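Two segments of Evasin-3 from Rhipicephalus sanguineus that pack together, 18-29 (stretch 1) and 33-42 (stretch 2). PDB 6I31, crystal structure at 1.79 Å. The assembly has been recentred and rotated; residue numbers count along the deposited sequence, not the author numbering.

Stretch 1, residues 18-29: DVVSCNKNCTSG
Stretch 2, residues 33-42: CPEGCFCGLL

What is the backbone arrangement that brings the two stretches together? Stretch 1 enters already extended, in a strand that began earlier in the chain and runs through D18 to about C22, turns a corner at N23 (phi/psi 41/58), and continues as a second strand to T27. Stretch 2 leads through a type II beta turn, P34 to C37, closed by a hydrogen bond from C37 N to P34 O at 3.0 Å, into a short strand around F38 to G40. Positive phi at G36 (90/-4) suits glycine. Strands 24-27 and 38-40 cross at 79° between their N-to-C directions, with axes 7.2 Å apart at closest approach. No hydrogen bonds join the stretches; two disulfides and apolar contacts hold them, burying 478 Å² in total.

How does the first strand meet stretch 2? V19 (chi1 t) points toward it and sets CG1 3.9 Å from CZ of F38, an oblique apolar contact. The F38 CA-to-CB bond points away, but chi1 p and chi2 -87° bring the ring end back to the valine. V20 points away.

What fixes the corner? C22 (phi/psi -114/19, chi1 t) and C37 (chi1 m) form a disulfide, C22 SG to C37 SG at 2.3 Å with chi3 77°; their CA atoms are 6.6 Å apart. The same sulfur packs on the proline ring, C22 SG lying 3.6 Å from P34 CG, so the beginning and end of the beta turn both meet this cysteine. Within stretch 1, N23 N donates to S21 OG at 3.0 Å, tying the serine across the bend. K24, extended with chi1 to chi3 all t and chi4 p, then brings one methylene near the proline, K24 CD to P34 CD 4.2 Å, a loose contact, while N25 points away.

What anchors the second strand and its exit? C26 (phi/psi -150/160, chi1 p) is buried and bonded to C39 (chi1 t): C26 SG to C39 SG is 2.3 Å, chi3 is 88°, and the CA atoms stand 6.0 Å apart. The near-perpendicular chi3 is typical of a disulfide. C26 CB also packs against C33 SG at 3.6 Å, although C33 (chi1 m) is itself bonded covalently elsewhere in the structure. The CA-to-CB bond of T27 points away, yet its backbone passes the bridge, T27 N lying 4.1 Å from C39 SG. S28 (chi1 p) points sideways and brings CB to 3.4 Å from L41 CD1, the CA-to-CB bond of the leucine (chi1 m, chi2 t) pointing toward stretch 1.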

ATOM      1  N   ASP A  18      -6.253  -1.755  -5.687  1.00 23.62           N
ATOM      2  CA  ASP A  18      -6.134  -0.405  -5.159  1.00 23.88           C
ATOM      3  C   ASP A  18      -4.804  -0.211  -4.430  1.00 27.37           C
ATOM      4  O   ASP A  18      -4.247  -1.159  -3.901  1.00 24.96           O
ATOM      5  CB  ASP A  18      -7.295  -0.105  -4.179  1.00 26.39           C
ATOM      6  CG  ASP A  18      -8.676  -0.070  -4.832  1.00 40.19           C
ATOM      7  OD1 ASP A  18      -8.756   0.251  -6.045  1.00 41.79           O
ATOM      8  OD2 ASP A  18      -9.676  -0.377  -4.130  1.00 40.12           O
ATOM      9  N   VAL A  19      -4.294   1.027  -4.416  1.00 23.88           N
ATOM     10  CA  VAL A  19      -3.078   1.345  -3.652  1.00 23.25           C
ATOM     11  C   VAL A  19      -3.543   1.874  -2.301  1.00 27.63           C
ATOM     12  O   VAL A  19      -4.425   2.728  -2.248  1.00 29.33           O
ATOM     13  CB  VAL A  19      -2.159   2.382  -4.367  1.00 27.28           C
ATOM     14  CG1 VAL A  19      -0.960   2.741  -3.487  1.00 26.67           C
ATOM     15  CG2 VAL A  19      -1.677   1.857  -5.721  1.00 27.73           C
ATOM     16  N   VAL A  20      -2.958   1.391  -1.230  1.00 24.59           N
ATOM     17  CA  VAL A  20      -3.323   1.846   0.103  1.00 26.37           C
ATOM     18  C   VAL A  20      -2.055   2.155   0.894  1.00 30.73           C
ATOM     19  O   VAL A  20      -0.969   1.676   0.552  1.00 27.04           O
ATOM     20  CB  VAL A  20      -4.270   0.862   0.867  1.00 30.35           C
ATOM     21  CG1 VAL A  20      -5.587   0.630   0.115  1.00 30.46           C
ATOM     22  CG2 VAL A  20      -3.574  -0.470   1.162  1.00 29.47           C
ATOM     23  N   SER A  21      -2.213   2.889   2.003  1.00 28.84           N
ATOM     24  CA  SER A  21      -1.096   3.215   2.874  1.00 28.30           C
ATOM     25  C   SER A  21      -0.552   2.012   3.621  1.00 33.00           C
ATOM     26  O   SER A  21      -1.293   1.105   4.014  1.00 31.45           O
ATOM     27  CB  SER A  21      -1.471   4.341   3.843  1.00 30.85           C
ATOM     28  OG  SER A  21      -0.378   4.653   4.695  1.00 35.43           O
ATOM     29  N   CYS A  22       0.758   2.008   3.811  1.00 30.93           N
ATOM     30  CA  CYS A  22       1.484   0.997   4.560  1.00 35.93           C
ATOM     31  C   CYS A  22       2.087   1.677   5.817  1.00 39.47           C
ATOM     32  O   CYS A  22       2.989   1.171   6.478  1.00 39.89           O
ATOM     33  CB  CYS A  22       2.516   0.351   3.638  1.00 39.72           C
ATOM     34  SG  CYS A  22       3.695  -0.739   4.457  1.00 47.82           S
ATOM     35  N   ASN A  23       1.505   2.858   6.144  1.00 36.22           N
ATOM     36  CA  ASN A  23       1.703   3.749   7.288  1.00 37.14           C
ATOM     37  C   ASN A  23       3.149   3.957   7.748  1.00 41.97           C
ATOM     38  O   ASN A  23       3.458   3.758   8.926  1.00 43.90           O
ATOM     39  CB  ASN A  23       0.830   3.261   8.473  1.00 41.90           C
ATOM     40  CG  ASN A  23      -0.634   3.161   8.111  1.00 56.16           C
ATOM     41  OD1 ASN A  23      -1.296   4.161   7.799  1.00 51.22           O
ATOM     42  ND2 ASN A  23      -1.151   1.946   8.106  1.00 47.01           N
ATOM     43  N   LYS A  24       4.019   4.441   6.851  1.00 35.73           N
ATOM     44  CA  LYS A  24       5.415   4.690   7.197  1.00 34.43           C
ATOM     45  C   LYS A  24       6.062   5.702   6.232  1.00 36.10           C
ATOM     46  O   LYS A  24       5.815   5.616   5.038  1.00 34.86           O
ATOM     47  CB  LYS A  24       6.194   3.358   7.201  1.00 35.92           C
ATOM     48  CG  LYS A  24       7.622   3.463   7.718  1.00 48.62           C
ATOM     49  CD  LYS A  24       8.253   2.088   7.904  1.00 55.53           C
ATOM     50  CE  LYS A  24       9.738   2.158   8.197  1.00 69.72           C
ATOM     51  NZ  LYS A  24      10.087   3.149   9.250  1.00 85.25           N
ATOM     52  N   ASN A  25       6.893   6.633   6.749  1.00 32.52           N
ATOM     53  CA  ASN A  25       7.634   7.567   5.895  1.00 32.56           C
ATOM     54  C   ASN A  25       8.832   6.798   5.339  1.00 35.76           C
ATOM     55  O   ASN A  25       9.320   5.853   5.966  1.00 34.96           O
ATOM     56  CB  ASN A  25       8.181   8.785   6.687  1.00 38.08           C
ATOM     57  CG  ASN A  25       7.171   9.584   7.464  1.00 68.48           C
ATOM     58  OD1 ASN A  25       7.515  10.366   8.352  1.00 66.23           O
ATOM     59  ND2 ASN A  25       5.911   9.396   7.177  1.00 66.81           N
ATOM     60  N   CYS A  26       9.315   7.201   4.172  1.00 29.11           N
ATOM     61  CA  CYS A  26      10.460   6.555   3.561  1.00 28.17           C
ATOM     62  C   CYS A  26      11.226   7.561   2.724  1.00 33.25           C
ATOM     63  O   CYS A  26      10.696   8.613   2.344  1.00 30.34           O
ATOM     64  CB  CYS A  26       9.969   5.393   2.711  1.00 28.08           C
ATOM     65  SG  CYS A  26       8.735   5.892   1.491  1.00 31.63           S
ATOM     66  N   THR A  27      12.490   7.251   2.453  1.00 33.14           N
ATOM     67  CA  THR A  27      13.330   8.075   1.584  1.00 33.88           C
ATOM     68  C   THR A  27      13.860   7.146   0.524  1.00 41.50           C
ATOM     69  O   THR A  27      14.160   5.993   0.829  1.00 42.63           O
ATOM     70  CB  THR A  27      14.473   8.741   2.357  1.00 42.84           C
ATOM     71  OG1 THR A  27      15.342   7.713   2.826  1.00 55.62           O
ATOM     72  CG2 THR A  27      13.980   9.571   3.527  1.00 36.12           C
ATOM     73  N   SER A  28      13.984   7.640  -0.710  1.00 40.09           N
ATOM     74  CA  SER A  28      14.508   6.891  -1.841  1.00 42.52           C
ATOM     75  C   SER A  28      15.951   6.443  -1.574  1.00 55.05           C
ATOM     76  O   SER A  28      16.718   7.167  -0.914  1.00 55.04           O
ATOM     77  CB  SER A  28      14.504   7.771  -3.089  1.00 44.27           C
ATOM     78  OG  SER A  28      15.209   8.972  -2.819  1.00 51.04           O
ATOM     79  N   GLY A  29      16.304   5.274  -2.104  1.00 56.03           N
ATOM     80  CA  GLY A  29      17.657   4.738  -1.984  1.00 59.36           C
ATOM     81  C   GLY A  29      17.875   3.861  -0.774  1.00 67.70           C
ATOM     82  O   GLY A  29      18.657   2.910  -0.842  1.00 69.93           O
ATOM     83  N   CYS A  33      10.985   0.664   3.283  1.00 38.01           N
ATOM     84  CA  CYS A  33       9.612   0.183   3.353  1.00 33.38           C
ATOM     85  C   CYS A  33       9.507  -1.267   3.773  1.00 37.17           C
ATOM     86  O   CYS A  33      10.369  -2.058   3.392  1.00 36.97           O
ATOM     87  CB  CYS A  33       8.869   0.447   2.050  1.00 31.26           C
ATOM     88  SG  CYS A  33       8.501   2.201   1.781  1.00 33.32           S
ATOM     89  N   PRO A  34       8.435  -1.651   4.501  1.00 33.71           N
ATOM     90  CA  PRO A  34       8.253  -3.078   4.831  1.00 35.11           C
ATOM     91  C   PRO A  34       8.110  -3.889   3.548  1.00 36.07           C
ATOM     92  O   PRO A  34       7.704  -3.368   2.517  1.00 32.60           O
ATOM     93  CB  PRO A  34       6.949  -3.101   5.636  1.00 36.91           C
ATOM     94  CG  PRO A  34       6.774  -1.705   6.133  1.00 40.35           C
ATOM     95  CD  PRO A  34       7.309  -0.848   5.015  1.00 35.20           C
ATOM     96  N   GLU A  35       8.434  -5.174   3.613  1.00 33.00           N
ATOM     97  CA  GLU A  35       8.391  -6.084   2.461  1.00 31.73           C
ATOM     98  C   GLU A  35       6.952  -6.128   1.929  1.00 31.10           C
ATOM     99  O   GLU A  35       6.031  -6.152   2.722  1.00 31.70           O
ATOM    100  CB  GLU A  35       8.863  -7.482   2.930  1.00 33.25           C
ATOM    101  CG  GLU A  35      10.274  -7.468   3.536  1.00 40.56           C
ATOM    102  CD  GLU A  35      10.459  -7.199   5.029  1.00 62.34           C
ATOM    103  OE1 GLU A  35       9.547  -6.640   5.689  1.00 39.28           O
ATOM    104  OE2 GLU A  35      11.541  -7.564   5.543  1.00 68.80           O
ATOM    105  N   GLY A  36       6.750  -6.072   0.619  1.00 27.66           N
ATOM    106  CA  GLY A  36       5.377  -6.051   0.088  1.00 26.22           C
ATOM    107  C   GLY A  36       4.797  -4.654  -0.073  1.00 26.16           C
ATOM    108  O   GLY A  36       3.663  -4.489  -0.558  1.00 24.81           O
ATOM    109  N   CYS A  37       5.579  -3.643   0.364  1.00 22.24           N
ATOM    110  CA  CYS A  37       5.267  -2.219   0.221  1.00 23.53           C
ATOM    111  C   CYS A  37       6.275  -1.565  -0.693  1.00 28.63           C
ATOM    112  O   CYS A  37       7.380  -2.079  -0.871  1.00 29.52           O
ATOM    113  CB  CYS A  37       5.250  -1.520   1.573  1.00 24.59           C
ATOM    114  SG  CYS A  37       4.123  -2.292   2.757  1.00 29.07           S
ATOM    115  N   PHE A  38       5.935  -0.381  -1.188  1.00 22.28           N
ATOM    116  CA  PHE A  38       6.850   0.387  -2.002  1.00 21.94           C
ATOM    117  C   PHE A  38       6.955   1.805  -1.477  1.00 25.58           C
ATOM    118  O   PHE A  38       5.990   2.340  -0.945  1.00 22.50           O
ATOM    119  CB  PHE A  38       6.428   0.381  -3.486  1.00 22.78           C
ATOM    120  CG  PHE A  38       5.099   1.026  -3.854  1.00 21.98           C
ATOM    121  CD1 PHE A  38       3.914   0.291  -3.812  1.00 23.30           C
ATOM    122  CD2 PHE A  38       5.039   2.361  -4.234  1.00 22.32           C
ATOM    123  CE1 PHE A  38       2.699   0.872  -4.196  1.00 22.25           C
ATOM    124  CE2 PHE A  38       3.825   2.943  -4.618  1.00 23.99           C
ATOM    125  CZ  PHE A  38       2.677   2.180  -4.644  1.00 21.28           C
ATOM    126  N   CYS A  39       8.106   2.435  -1.698  1.00 24.08           N
ATOM    127  CA  CYS A  39       8.256   3.835  -1.361  1.00 23.94           C
ATOM    128  C   CYS A  39       7.745   4.681  -2.535  1.00 25.17           C
ATOM    129  O   CYS A  39       8.348   4.653  -3.603  1.00 24.49           O
ATOM    130  CB  CYS A  39       9.703   4.171  -1.032  1.00 26.57           C
ATOM    131  SG  CYS A  39       9.910   5.885  -0.491  1.00 31.29           S
ATOM    132  N   GLY A  40       6.614   5.359  -2.342  1.00 21.99           N
ATOM    133  CA  GLY A  40       5.976   6.191  -3.359  1.00 21.18           C
ATOM    134  C   GLY A  40       6.446   7.623  -3.225  1.00 24.47           C
ATOM    135  O   GLY A  40       6.247   8.258  -2.183  1.00 22.79           O
ATOM    136  N   LEU A  41       7.065   8.139  -4.286  1.00 23.88           N
ATOM    137  CA  LEU A  41       7.630   9.490  -4.278  1.00 23.51           C
ATOM    138  C   LEU A  41       6.998  10.274  -5.394  1.00 26.95           C
ATOM    139  O   LEU A  41       6.685   9.711  -6.445  1.00 26.72           O
ATOM    140  CB  LEU A  41       9.144   9.418  -4.553  1.00 24.13           C
ATOM    141  CG  LEU A  41       9.973   8.548  -3.597  1.00 29.46           C
ATOM    142  CD1 LEU A  41      11.308   8.260  -4.206  1.00 31.48           C
ATOM    143  CD2 LEU A  41      10.224   9.267  -2.307  1.00 31.50           C
ATOM    144  N   LEU A  42       6.857  11.554  -5.175  1.00 23.59           N
ATOM    145  CA  LEU A  42       6.324  12.478  -6.170  1.00 25.37           C
ATOM    146  C   LEU A  42       7.504  13.125  -6.901  1.00 28.02           C
ATOM    147  O   LEU A  42       8.345  13.801  -6.289  1.00 24.77           O
ATOM    148  CB  LEU A  42       5.438  13.517  -5.455  1.00 26.84           C
ATOM    149  CG  LEU A  42       4.854  14.680  -6.295  1.00 34.85           C
ATOM    150  CD1 LEU A  42       4.116  14.189  -7.578  1.00 35.04           C
ATOM    151  CD2 LEU A  42       3.914  15.495  -5.453  1.00 41.32           C
TER